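Long-range contacts in YopX protein (Bacillus subtilis, PDB 2I2L), which is of unknown function but is a prophage-derived, all-beta protein of the YopX family that forms a homodimer: residues Ala4-Gly10 / Asn51-Gly57; Gly91-Val95 / Val106-Gly110. All coordinates share one frame. Residue numbers count along the deposited sequence, not the author numbering.

Contact 1 (Ala4-Gly10 / Asn51-Gly57)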
loop_
_atom_site.group_PDB
_atom_site.type_symbol
_atom_site.label_atom_id
_atom_site.label_comp_id
_atom_site.label_asym_id
_atom_site.label_seq_id
_atom_site.Cartn_x
_atom_site.Cartn_y
_atom_site.Cartn_z
ATOM N N ALA B 4 -1.873 -5.760 -6.643
ATOM C CA ALA B 4 -2.310 -4.783 -7.647
ATOM C C ALA B 4 -1.431 -3.536 -7.723
ATOM O O ALA B 4 -1.097 -2.917 -6.706
ATOM C CB ALA B 4 -3.761 -4.370 -7.394
ATOM N N TYR B 5 -1.055 -3.186 -8.947
ATOM C CA TYR B 5 -0.254 -1.998 -9.201
ATOM C C TYR B 5 -0.439 -1.638 -10.670
ATOM O O TYR B 5 -0.994 -2.423 -11.451
ATOM C CB TYR B 5 1.238 -2.248 -8.909
ATOM C CG TYR B 5 1.934 -3.090 -9.945
ATOM C CD1 TYR B 5 1.970 -4.469 -9.829
ATOM C CD2 TYR B 5 2.466 -2.508 -11.102
ATOM C CE1 TYR B 5 2.506 -5.264 -10.841
ATOM C CE2 TYR B 5 2.997 -3.283 -12.119
ATOM C CZ TYR B 5 3.010 -4.668 -11.986
ATOM O OH TYR B 5 3.474 -5.473 -13.009
ATOM N N ARG B 6 0.009 -0.437 -11.022
ATOM C CA ARG B 6 -0.038 0.069 -12.391
ATOM C C ARG B 6 1.164 1.001 -12.547
ATOM O O ARG B 6 1.549 1.692 -11.603
ATOM C CB ARG B 6 -1.346 0.844 -12.661
ATOM C CG ARG B 6 -1.731 1.808 -11.551
ATOM C CD ARG B 6 -2.170 3.179 -12.052
ATOM N NE ARG B 6 -3.621 3.327 -12.168
ATOM C CZ ARG B 6 -4.306 4.359 -11.670
ATOM N NH1 ARG B 6 -3.682 5.341 -11.019
ATOM N NH2 ARG B 6 -5.625 4.411 -11.819
ATOM N N VAL B 7 1.786 0.992 -13.717
ATOM C CA VAL B 7 2.913 1.880 -13.948
ATOM C C VAL B 7 2.679 2.726 -15.177
ATOM O O VAL B 7 2.213 2.245 -16.212
ATOM C CB VAL B 7 4.244 1.127 -14.145
ATOM C CG1 VAL B 7 4.681 0.481 -12.856
ATOM C CG2 VAL B 7 4.091 0.100 -15.219
ATOM N N TRP B 8 2.985 4.006 -15.028
ATOM C CA TRP B 8 2.878 4.967 -16.110
ATOM C C TRP B 8 4.314 5.009 -16.623
ATOM O O TRP B 8 5.230 5.332 -15.862
ATOM C CB TRP B 8 2.474 6.323 -15.546
ATOM C CG TRP B 8 2.389 7.414 -16.558
ATOM C CD1 TRP B 8 3.096 8.583 -16.561
ATOM C CD2 TRP B 8 1.482 7.494 -17.662
ATOM N NE1 TRP B 8 2.679 9.393 -17.592
ATOM C CE2 TRP B 8 1.684 8.749 -18.285
ATOM C CE3 TRP B 8 0.508 6.629 -18.188
ATOM C CZ2 TRP B 8 0.957 9.164 -19.399
ATOM C CZ3 TRP B 8 -0.221 7.046 -19.304
ATOM C CH2 TRP B 8 0.009 8.302 -19.892
ATOM N N ASP B 9 4.521 4.653 -17.889
ATOM C CA ASP B 9 5.861 4.638 -18.459
ATOM C C ASP B 9 6.177 5.922 -19.208
ATOM O O ASP B 9 7.181 5.989 -19.917
ATOM C CB ASP B 9 6.013 3.473 -19.423
ATOM C CG ASP B 9 5.196 3.656 -20.676
ATOM O OD1 ASP B 9 5.334 2.835 -21.606
ATOM O OD2 ASP B 9 4.409 4.626 -20.732
ATOM N N GLY B 10 5.320 6.930 -19.061
ATOM C CA GLY B 10 5.536 8.199 -19.739
ATOM C C GLY B 10 4.525 8.453 -20.847
ATOM O O GLY B 10 4.040 9.573 -21.016
ATOM N N ASN B 51 9.851 10.279 -15.405
ATOM C CA ASN B 51 8.541 10.608 -15.968
ATOM C C ASN B 51 7.566 9.547 -15.473
ATOM O O ASN B 51 6.458 9.858 -15.016
ATOM C CB ASN B 51 8.573 10.581 -17.503
ATOM C CG ASN B 51 9.194 11.836 -18.105
ATOM O OD1 ASN B 51 10.315 12.222 -17.754
ATOM N ND2 ASN B 51 8.467 12.475 -19.022
ATOM N N ALA B 52 8.016 8.292 -15.566
ATOM C CA ALA B 52 7.256 7.105 -15.158
ATOM C C ALA B 52 6.971 7.063 -13.662
ATOM O O ALA B 52 7.708 7.643 -12.863
ATOM C CB ALA B 52 8.012 5.852 -15.574
ATOM N N ALA B 53 5.907 6.361 -13.293
ATOM C CA ALA B 53 5.531 6.255 -11.889
ATOM C C ALA B 53 4.869 4.925 -11.507
ATOM O O ALA B 53 4.046 4.388 -12.259
ATOM C CB ALA B 53 4.609 7.419 -11.517
ATOM N N LEU B 54 5.237 4.410 -10.332
ATOM C CA LEU B 54 4.688 3.163 -9.795
ATOM C C LEU B 54 3.536 3.518 -8.833
ATOM O O LEU B 54 3.737 4.233 -7.851
ATOM C CB LEU B 54 5.775 2.397 -9.023
ATOM C CG LEU B 54 5.728 0.859 -8.927
ATOM C CD1 LEU B 54 6.695 0.389 -7.872
ATOM C CD2 LEU B 54 4.336 0.375 -8.581
HETATM N N MSE B 55 2.334 3.022 -9.123
HETATM C CA MSE B 55 1.164 3.266 -8.274
HETATM C C MSE B 55 0.518 1.960 -7.775
HETATM O O MSE B 55 0.075 1.110 -8.564
HETATM C CB MSE B 55 0.132 4.080 -9.035
HETATM C CG MSE B 55 0.634 5.437 -9.492
HETATM SE SE MSE B 55 -0.274 5.955 -11.137
HETATM C CE MSE B 55 0.765 4.858 -12.346
ATOM N N TRP B 56 0.468 1.802 -6.456
ATOM C CA TRP B 56 -0.128 0.612 -5.868
ATOM C C TRP B 56 -1.644 0.695 -5.793
ATOM O O TRP B 56 -2.243 1.782 -5.837
ATOM C CB TRP B 56 0.410 0.375 -4.461
ATOM C CG TRP B 56 1.871 0.135 -4.409
ATOM C CD1 TRP B 56 2.805 0.945 -3.848
ATOM C CD2 TRP B 56 2.576 -1.009 -4.911
ATOM N NE1 TRP B 56 4.054 0.381 -3.967
ATOM C CE2 TRP B 56 3.942 -0.818 -4.615
ATOM C CE3 TRP B 56 2.187 -2.174 -5.575
ATOM C CZ2 TRP B 56 4.924 -1.754 -4.960
ATOM C CZ3 TRP B 56 3.169 -3.108 -5.915
ATOM C CH2 TRP B 56 4.520 -2.886 -5.605
ATOM N N GLY B 57 -2.264 -0.468 -5.666
ATOM C CA GLY B 57 -3.702 -0.496 -5.565
ATOM C C GLY B 57 -4.145 -1.069 -4.240
ATOM O O GLY B 57 -3.410 -1.806 -3.605
#

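Contact 2 (Gly91-Val95 / Val106-Gly110)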
loop_
_atom_site.group_PDB
_atom_site.type_symbol
_atom_site.label_atom_id
_atom_site.label_comp_id
_atom_site.label_asym_id
_atom_site.label_seq_id
_atom_site.Cartn_x
_atom_site.Cartn_y
_atom_site.Cartn_z
ATOM N N GLY B 91 0.633 5.780 4.912
ATOM C CA GLY B 91 0.027 4.480 5.126
ATOM C C GLY B 91 -1.465 4.441 4.894
ATOM O O GLY B 91 -2.141 3.490 5.282
ATOM N N VAL B 92 -1.998 5.473 4.263
ATOM C CA VAL B 92 -3.424 5.485 3.992
ATOM C C VAL B 92 -3.769 6.158 2.673
ATOM O O VAL B 92 -3.202 7.186 2.312
ATOM C CB VAL B 92 -4.220 6.129 5.181
ATOM C CG1 VAL B 92 -3.330 7.090 5.951
ATOM C CG2 VAL B 92 -5.465 6.833 4.670
ATOM N N PHE B 93 -4.673 5.519 1.936
ATOM C CA PHE B 93 -5.158 6.026 0.661
ATOM C C PHE B 93 -6.178 7.083 1.042
ATOM O O PHE B 93 -7.373 6.802 1.148
ATOM C CB PHE B 93 -5.835 4.908 -0.137
ATOM C CG PHE B 93 -4.875 4.028 -0.870
ATOM C CD1 PHE B 93 -4.735 4.129 -2.249
ATOM C CD2 PHE B 93 -4.074 3.129 -0.184
ATOM C CE1 PHE B 93 -3.800 3.348 -2.938
ATOM C CE2 PHE B 93 -3.134 2.345 -0.865
ATOM C CZ PHE B 93 -2.998 2.455 -2.245
ATOM N N GLN B 94 -5.698 8.296 1.283
ATOM C CA GLN B 94 -6.571 9.391 1.665
ATOM C C GLN B 94 -7.095 10.147 0.454
ATOM O O GLN B 94 -6.525 10.073 -0.638
ATOM C CB GLN B 94 -5.820 10.341 2.591
ATOM C CG GLN B 94 -4.379 10.581 2.176
ATOM C CD GLN B 94 -3.639 11.475 3.145
ATOM O OE1 GLN B 94 -3.950 12.657 3.277
ATOM N NE2 GLN B 94 -2.656 10.910 3.836
ATOM N N VAL B 95 -8.194 10.865 0.659
ATOM C CA VAL B 95 -8.825 11.660 -0.389
ATOM C C VAL B 95 -9.494 12.861 0.268
ATOM O O VAL B 95 -10.087 12.737 1.350
ATOM C CB VAL B 95 -9.893 10.852 -1.151
ATOM C CG1 VAL B 95 -10.994 10.400 -0.196
ATOM C CG2 VAL B 95 -10.471 11.696 -2.272
ATOM N N VAL B 106 -9.626 15.481 5.117
ATOM C CA VAL B 106 -9.213 14.331 4.325
ATOM C C VAL B 106 -9.537 13.098 5.139
ATOM O O VAL B 106 -9.611 13.161 6.364
ATOM C CB VAL B 106 -7.703 14.329 4.072
ATOM C CG1 VAL B 106 -7.296 15.589 3.344
ATOM C CG2 VAL B 106 -6.970 14.220 5.383
ATOM N N THR B 107 -9.730 11.976 4.460
ATOM C CA THR B 107 -10.027 10.738 5.154
ATOM C C THR B 107 -9.635 9.567 4.261
ATOM O O THR B 107 -9.255 9.760 3.107
ATOM C CB THR B 107 -11.529 10.665 5.531
ATOM O OG1 THR B 107 -11.776 9.486 6.307
ATOM C CG2 THR B 107 -12.393 10.639 4.290
ATOM N N ALA B 108 -9.693 8.358 4.805
ATOM C CA ALA B 108 -9.359 7.172 4.031
ATOM C C ALA B 108 -10.462 6.969 3.006
ATOM O O ALA B 108 -11.642 7.024 3.350
ATOM C CB ALA B 108 -9.270 5.964 4.943
ATOM N N VAL B 109 -10.088 6.735 1.752
ATOM C CA VAL B 109 -11.080 6.527 0.703
ATOM C C VAL B 109 -12.044 5.395 1.053
ATOM O O VAL B 109 -13.210 5.434 0.673
ATOM C CB VAL B 109 -10.415 6.221 -0.667
ATOM C CG1 VAL B 109 -9.570 4.973 -0.575
ATOM C CG2 VAL B 109 -11.482 6.058 -1.743
ATOM N N GLY B 110 -11.564 4.390 1.779
ATOM C CA GLY B 110 -12.432 3.287 2.157
ATOM C C GLY B 110 -13.241 3.610 3.404
ATOM O O GLY B 110 -13.998 2.782 3.915
#

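Contact 1 (Ala4-Gly10 / Asn51-Gly57)
Asn51 opens the second segment beside the turn end of the first, its CB 4.5 Å from Gly10 CA, and Ala52 lies beside Asp9. From Ala53 onward the segments form an antiparallel ladder, the axes of strands 5-8 and 53-56 approaching to 4.7 Å at 160°. Ala53 and Trp8 are a hydrogen-bonded pair: Trp8 N donates to Ala53 O (3.0 Å) and Ala53 N to Trp8 O (2.8 Å), an oxygen less surely placed in the model. Leu54 faces Val7 in a non-hydrogen-bonded pair, with Leu54 CG 4.1 Å from Val7 CG1 and Leu54 CD2 4.1 Å from Tyr5 CB. Met55, a selenomethionine, pairs with Arg6 through Met55 N to Arg6 O and Arg6 N to Met55 O, both 2.9 Å. Met55 CE packs on the face shared by Arg6 and Trp8, 3.4 Å from Arg6 CD and 3.9 Å from Trp8 CB, bedding the aliphatic part of the arginine while Arg6 NE hydrogen-bonds to Tyr15 OH. Trp56 returns to the Tyr5, Val7 and Leu54 face, its CE3 3.5 Å from Tyr5 CB. Gly57 N to Ala4 O (2.9 Å) closes the ladder. These are the two central strands of a four-stranded antiparallel sheet flanked by 13-15 and 63-65; Leu23 of strand 21-25 and Leu33 of strand 31-36 pack on its Tyr5 face, where Trp56 also meets Trp56 of the second subunit.

Contact 2 (Gly91-Val95 / Val106-Gly110)
Three backbone hydrogen bonds hold the segments together. The straightest runs from Val109 N to Phe93 O (2.8 Å, 175° at the hydrogen); Val95 and Thr107 form a hydrogen-bonded antiparallel pair, with Val95 N donating to Thr107 O at 2.9 Å and Thr107 N to Val95 O at 3.2 Å. CA-H...O contacts fill in between them, the shortest from Gln94 CA to Thr107 O at 3.1 Å. Gln94 and Ala108 make the adjoining non-hydrogen-bonded pair, their CA atoms 4.3 Å apart but their side chains diverging, and Gln94 NE2 hydrogen-bonds to Ser89 O. The two segments belong to a beta hairpin of strands 92-96 and 106-108, the latter at the edge of a five-stranded antiparallel sheet within this chain. The short strand axes meet at 139°, well off antiparallel, and the backbone bends at Phe93, the centre of an inverse gamma turn closed by a weak Gln94 N to Val92 O bond of 2.9 Å. Around this backbone the packing is apolar. Val109 touches both Phe93 and Val95, its CG1 3.8 Å from Phe93 CB and its CB 4.2 Å from Val95 CG1, while Val92 CG2 rests on Ala108 CB at 3.9 Å. Farther out, the Phe93 ring stacks on Phe88, Val95 packs on Cys84 of strand 81-89, and Val92 and Ala108 touch Trp111 and Val92 of the second subunit, respectively.

How the contacts relate
The contacts follow in series along the chain, contact 1 closing before contact 2 opens, and their centres lie about 19 Å apart. They belong to different antiparallel sheets: contact 1 is central in the four-stranded sheet, whereas contact 2 lies at one end of the five-stranded sheet formed by strands 68-74, 81-89, 92-96, 106-108 and 115-122. The two contacts touch where the ring of Phe93 reaches the end of contact 1, its CE1 3.6 Å from Trp56 O and its CZ 4.2 Å from Gly57 C. Both contacts touch the second subunit, so each of these two sheets takes part in the homodimer interface.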